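Local atomic coordinates of NUDIX hydrolase (Alicyclobacillus acidocaldarius subsp. acidocaldarius, PDB entry 3QSJ), a protein that probably hydrolyses phosphorus-containing anhydrides as a member of the Nudix family, and binds a divalent metal ion, here calcium. Residues A76-A79 with L80-A84; R183-L186 with T187-S191. All coordinates share one frame; numbering follows the deposited sequence.

Overall arrangement
Interactions 1 and 2 are local contacts on two separate helices of one Nudix fold, with centres about 25 Å apart and nearest atoms about 16 Å apart. Interaction 1 comes first along the chain, in helix 72-87, near the middle of the molecule; it lies against strand 7-18 of the mixed sheet and carries one of the calcium ligands. Interaction 2 follows much later, in helix 182-190, directly after strand 174-181, and sits about 20 Å from the centre of the chain. Strand 24-31 pairs with both strands, so the sheet joins the two places. The calcium site is shared by the buried helix (Glu82, Glu86) and strand 42-48 (Gly46); the later helix packs against helix 198-209.

Interaction 1: A76-A79 with L80-A84. With CA (calcium ion), chain B.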
loop_
_atom_site.group_PDB
_atom_site.type_symbol
_atom_site.label_atom_id
_atom_site.label_comp_id
_atom_site.label_asym_id
_atom_site.label_seq_id
_atom_site.Cartn_x
_atom_site.Cartn_y
_atom_site.Cartn_z
ATOM N N ALA A 76 -3.661 -8.574 0.983
ATOM C CA ALA A 76 -2.237 -8.266 0.703
ATOM C C ALA A 76 -2.106 -8.003 -0.785
ATOM O O ALA A 76 -1.487 -7.015 -1.189
ATOM C CB ALA A 76 -1.312 -9.418 1.101
ATOM N N VAL A 77 -2.761 -8.825 -1.580
ATOM C CA VAL A 77 -2.811 -8.641 -3.029
ATOM C C VAL A 77 -3.481 -7.317 -3.397
ATOM O O VAL A 77 -2.945 -6.571 -4.239
ATOM C CB VAL A 77 -3.443 -9.872 -3.741
ATOM C CG1 VAL A 77 -3.684 -9.548 -5.216
ATOM C CG2 VAL A 77 -2.478 -11.082 -3.636
ATOM N N THR A 78 -4.613 -6.993 -2.751
ATOM C CA THR A 78 -5.311 -5.716 -3.009
ATOM C C THR A 78 -4.292 -4.604 -2.824
ATOM O O THR A 78 -4.172 -3.738 -3.653
ATOM C CB THR A 78 -6.512 -5.540 -2.031
ATOM O OG1 THR A 78 -7.435 -6.617 -2.243
ATOM C CG2 THR A 78 -7.152 -4.118 -2.147
ATOM N N ALA A 79 -3.562 -4.635 -1.721
ATOM C CA ALA A 79 -2.578 -3.589 -1.419
ATOM C C ALA A 79 -1.471 -3.485 -2.479
ATOM O O ALA A 79 -1.142 -2.376 -2.927
ATOM C CB ALA A 79 -1.994 -3.818 -0.034
ATOM N N LEU A 80 -0.952 -4.632 -2.903
ATOM C CA LEU A 80 0.128 -4.701 -3.912
ATOM C C LEU A 80 -0.407 -4.209 -5.256
ATOM O O LEU A 80 0.294 -3.473 -5.970
ATOM C CB LEU A 80 0.619 -6.142 -4.005
ATOM C CG LEU A 80 1.499 -6.543 -2.816
ATOM C CD1 LEU A 80 1.509 -8.074 -2.658
ATOM C CD2 LEU A 80 2.893 -5.907 -2.934
ATOM N N ARG A 81 -1.603 -4.610 -5.612
ATOM C CA ARG A 81 -2.169 -4.185 -6.899
ATOM C C ARG A 81 -2.371 -2.653 -6.958
ATOM O O ARG A 81 -2.070 -2.037 -7.976
ATOM C CB ARG A 81 -3.527 -4.890 -7.172
ATOM C CG ARG A 81 -4.252 -4.329 -8.452
ATOM C CD ARG A 81 -5.630 -4.989 -8.723
ATOM N NE ARG A 81 -6.479 -4.985 -7.517
ATOM C CZ ARG A 81 -7.081 -3.918 -7.001
ATOM N NH1 ARG A 81 -6.971 -2.719 -7.598
ATOM N NH2 ARG A 81 -7.805 -4.033 -5.887
ATOM N N GLU A 82 -2.969 -2.089 -5.902
ATOM C CA GLU A 82 -3.301 -0.658 -5.799
ATOM C C GLU A 82 -2.000 0.149 -5.837
ATOM O O GLU A 82 -1.926 1.192 -6.503
ATOM C CB GLU A 82 -4.059 -0.411 -4.493
ATOM C CG GLU A 82 -5.495 -0.928 -4.531
ATOM C CD GLU A 82 -6.489 -0.105 -5.349
ATOM O OE1 GLU A 82 -6.234 1.107 -5.544
ATOM O OE2 GLU A 82 -7.569 -0.637 -5.700
ATOM N N THR A 83 -0.930 -0.394 -5.213
ATOM C CA THR A 83 0.368 0.256 -5.226
ATOM C C THR A 83 0.923 0.308 -6.673
ATOM O O THR A 83 1.464 1.336 -7.092
ATOM C CB THR A 83 1.342 -0.466 -4.266
ATOM O OG1 THR A 83 0.793 -0.367 -2.935
ATOM C CG2 THR A 83 2.723 0.170 -4.277
ATOM N N ALA A 84 0.785 -0.799 -7.434
ATOM C CA ALA A 84 1.315 -0.839 -8.807
ATOM C C ALA A 84 0.566 0.199 -9.624
ATOM O O ALA A 84 1.165 0.937 -10.423
ATOM C CB ALA A 84 1.113 -2.246 -9.394
HETATM CA CA CA B . -5.916 3.406 -5.119
HETATM O O HOH W 1 -8.221 3.361 -5.436
HETATM O O HOH W 2 -5.426 2.961 -7.511
#
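Thr78 and Arg81 meet one turn apart on the Nudix helix, whose sequence from Arg81 onward matches the REUXEE part of the Nudix box with Thr83 in place of the aliphatic U. The methyl CG2 of Thr78 lies 3.8 Å from Arg81 NH2, and Thr78 O lies over one face of the guanidinium, offset toward its rim. A bend at chi3 (50°) turns the arginine along the helix toward its neighbour, where Arg81 NH1 forms a salt bridge of 2.9 Å with Glu82 OE2, met from above the carboxylate plane. Asp53 and Glu85 also pair with this guanidinium and Ala48 O accepts from it, which should fix its rotation; Asp53 binds the hydroxyl of Thr78 as well.

The tightly packed side faces strand 7-18 and the Phe131 region. There Leu80 lays CG 3.4 Å from Ala76 O and packs on Leu13 and Phe131, while Ala79 rests on Ala11. Backbone bonds of the i to i+4 kind tie the two halves together, the shortest running 2.7 Å from Arg81 N to Val77 O.

The looser side faces the calcium ion and its two bound waters, although Glu82 itself is buried. With CG beside its own backbone N (chi1 -74°), Glu82 brings CG within 3.2 Å of Thr78 O; the bend at chi2 (-75°) then turns the carboxylate toward the metal. OE2 takes the arginine, and Glu82 OE1 binds calcium at 2.4 Å, beside water 1, water 2, Gly46 O and Glu86. Arg81 is thus a second-shell residue likely to hold the metal ligand Glu82 in place.

On the flank facing strand 7-18, where Thr83 touches Leu13, Ala79 O accepts from Thr83 N at one face of its carbonyl plane and, at 2.8 Å, from Thr83 OG1 at the other.

Interaction 2: R183-L186 with T187-S191; sequences RDML and TRIQS
Leu186 and Gln190 cross one turn apart, the main side-chain contact of the helix. Leu186 CG lies 3.6 Å from Gln190 CD, with CD1 also against the amide; Leu186 CG stands opposite the backbone N (chi1 -175°), which leans the branched end toward the glutamine, itself extended beyond CG. Replacing Leu186 with an alanine would probably strip the Gln190 amide of its apolar support, leaving it freer to turn, and open a gap beside Lys205. The second apolar pair is looser, CG of Met185, a selenomethionine, to Ile189 CD1 at 4.1 Å, with Ile189 also packing on Ile201 and Leu204.

Among the hydrogen bonds, Gln190 N donates almost straight to Leu186 O (2.8 Å, 178°). Two carbonyls are each gripped twice. Thr187 N and Thr187 OG1 approach Arg183 O from opposite faces, the hydroxyl at 3.0 Å, and Ser191 repeats the pattern on Thr187 O, its OG at 2.8 Å.

Of the charged groups, Arg188 finds its salt-bridge partner in Glu193, a few residues further along the chain. All this is characteristic of a short amphipathic helix, with Ile189 turned to helix 198-209 of the Nudix fold and Thr187 exposed.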
loop_
_atom_site.group_PDB
_atom_site.type_symbol
_atom_site.label_atom_id
_atom_site.label_comp_id
_atom_site.label_asym_id
_atom_site.label_seq_id
_atom_site.Cartn_x
_atom_site.Cartn_y
_atom_site.Cartn_z
ATOM N N ARG A 183 8.885 11.142 10.061
ATOM C CA ARG A 183 8.880 12.283 11.015
ATOM C C ARG A 183 8.403 13.603 10.354
ATOM O O ARG A 183 7.575 14.334 10.943
ATOM C CB ARG A 183 10.294 12.444 11.602
ATOM C CG ARG A 183 10.351 13.193 12.926
ATOM C CD ARG A 183 11.780 13.251 13.455
ATOM N NE ARG A 183 12.341 11.918 13.712
ATOM C CZ ARG A 183 12.312 11.303 14.891
ATOM N NH1 ARG A 183 12.848 10.097 15.029
ATOM N NH2 ARG A 183 11.744 11.890 15.943
ATOM N N ASP A 184 8.960 13.919 9.157
ATOM C CA ASP A 184 8.660 15.114 8.340
ATOM C C ASP A 184 7.157 15.181 8.076
ATOM O O ASP A 184 6.513 16.187 8.360
ATOM C CB ASP A 184 9.368 15.033 6.955
ATOM C CG ASP A 184 10.766 15.621 6.798
ATOM O OD1 ASP A 184 11.489 15.717 7.813
ATOM O OD2 ASP A 184 11.167 15.904 5.627
HETATM N N MSE A 185 6.603 14.085 7.539
HETATM C CA MSE A 185 5.202 13.982 7.165
HETATM C C MSE A 185 4.284 14.081 8.377
HETATM O O MSE A 185 3.301 14.823 8.356
HETATM C CB MSE A 185 4.957 12.673 6.429
HETATM C CG MSE A 185 3.600 12.635 5.794
HETATM SE SE MSE A 185 3.200 14.237 4.773
HETATM C CE MSE A 185 4.289 13.993 3.350
ATOM N N LEU A 186 4.654 13.412 9.447
ATOM C CA LEU A 186 3.901 13.458 10.702
ATOM C C LEU A 186 3.745 14.891 11.213
ATOM O O LEU A 186 2.636 15.302 11.543
ATOM C CB LEU A 186 4.571 12.575 11.793
ATOM C CG LEU A 186 3.791 12.463 13.128
ATOM C CD1 LEU A 186 2.326 12.010 12.910
ATOM C CD2 LEU A 186 4.486 11.565 14.091
ATOM N N THR A 187 4.857 15.661 11.260
ATOM C CA THR A 187 4.880 17.031 11.750
ATOM C C THR A 187 3.966 17.894 10.889
ATOM O O THR A 187 3.167 18.668 11.430
ATOM C CB THR A 187 6.339 17.502 11.846
ATOM O OG1 THR A 187 6.995 16.671 12.812
ATOM C CG2 THR A 187 6.469 18.965 12.227
ATOM N N ARG A 188 3.978 17.645 9.558
ATOM C CA ARG A 188 3.152 18.392 8.618
ATOM C C ARG A 188 1.677 18.140 8.822
ATOM O O ARG A 188 0.893 19.061 8.644
ATOM C CB ARG A 188 3.576 18.139 7.182
ATOM C CG ARG A 188 4.958 18.720 6.921
ATOM C CD ARG A 188 5.229 18.828 5.453
ATOM N NE ARG A 188 4.411 19.883 4.860
ATOM C CZ ARG A 188 4.193 20.009 3.560
ATOM N NH1 ARG A 188 4.726 19.142 2.702
ATOM N NH2 ARG A 188 3.437 20.997 3.102
ATOM N N ILE A 189 1.301 16.913 9.227
ATOM C CA ILE A 189 -0.097 16.591 9.526
ATOM C C ILE A 189 -0.480 17.183 10.875
ATOM O O ILE A 189 -1.517 17.819 10.962
ATOM C CB ILE A 189 -0.302 15.074 9.488
ATOM C CG1 ILE A 189 -0.018 14.553 8.079
ATOM C CG2 ILE A 189 -1.712 14.683 9.941
ATOM C CD1 ILE A 189 0.228 13.008 8.022
ATOM N N GLN A 190 0.321 16.920 11.924
ATOM C CA GLN A 190 0.052 17.413 13.284
ATOM C C GLN A 190 -0.103 18.930 13.328
ATOM O O GLN A 190 -0.890 19.444 14.128
ATOM C CB GLN A 190 1.168 16.955 14.250
ATOM C CG GLN A 190 1.286 15.424 14.365
ATOM C CD GLN A 190 2.396 15.001 15.303
ATOM O OE1 GLN A 190 2.240 14.078 16.093
ATOM N NE2 GLN A 190 3.537 15.657 15.243
ATOM N N SER A 191 0.627 19.639 12.450
ATOM C CA SER A 191 0.606 21.095 12.355
ATOM C C SER A 191 -0.620 21.630 11.615
ATOM O O SER A 191 -0.928 22.812 11.725
ATOM C CB SER A 191 1.890 21.611 11.708
ATOM O OG SER A 191 3.025 21.256 12.483
#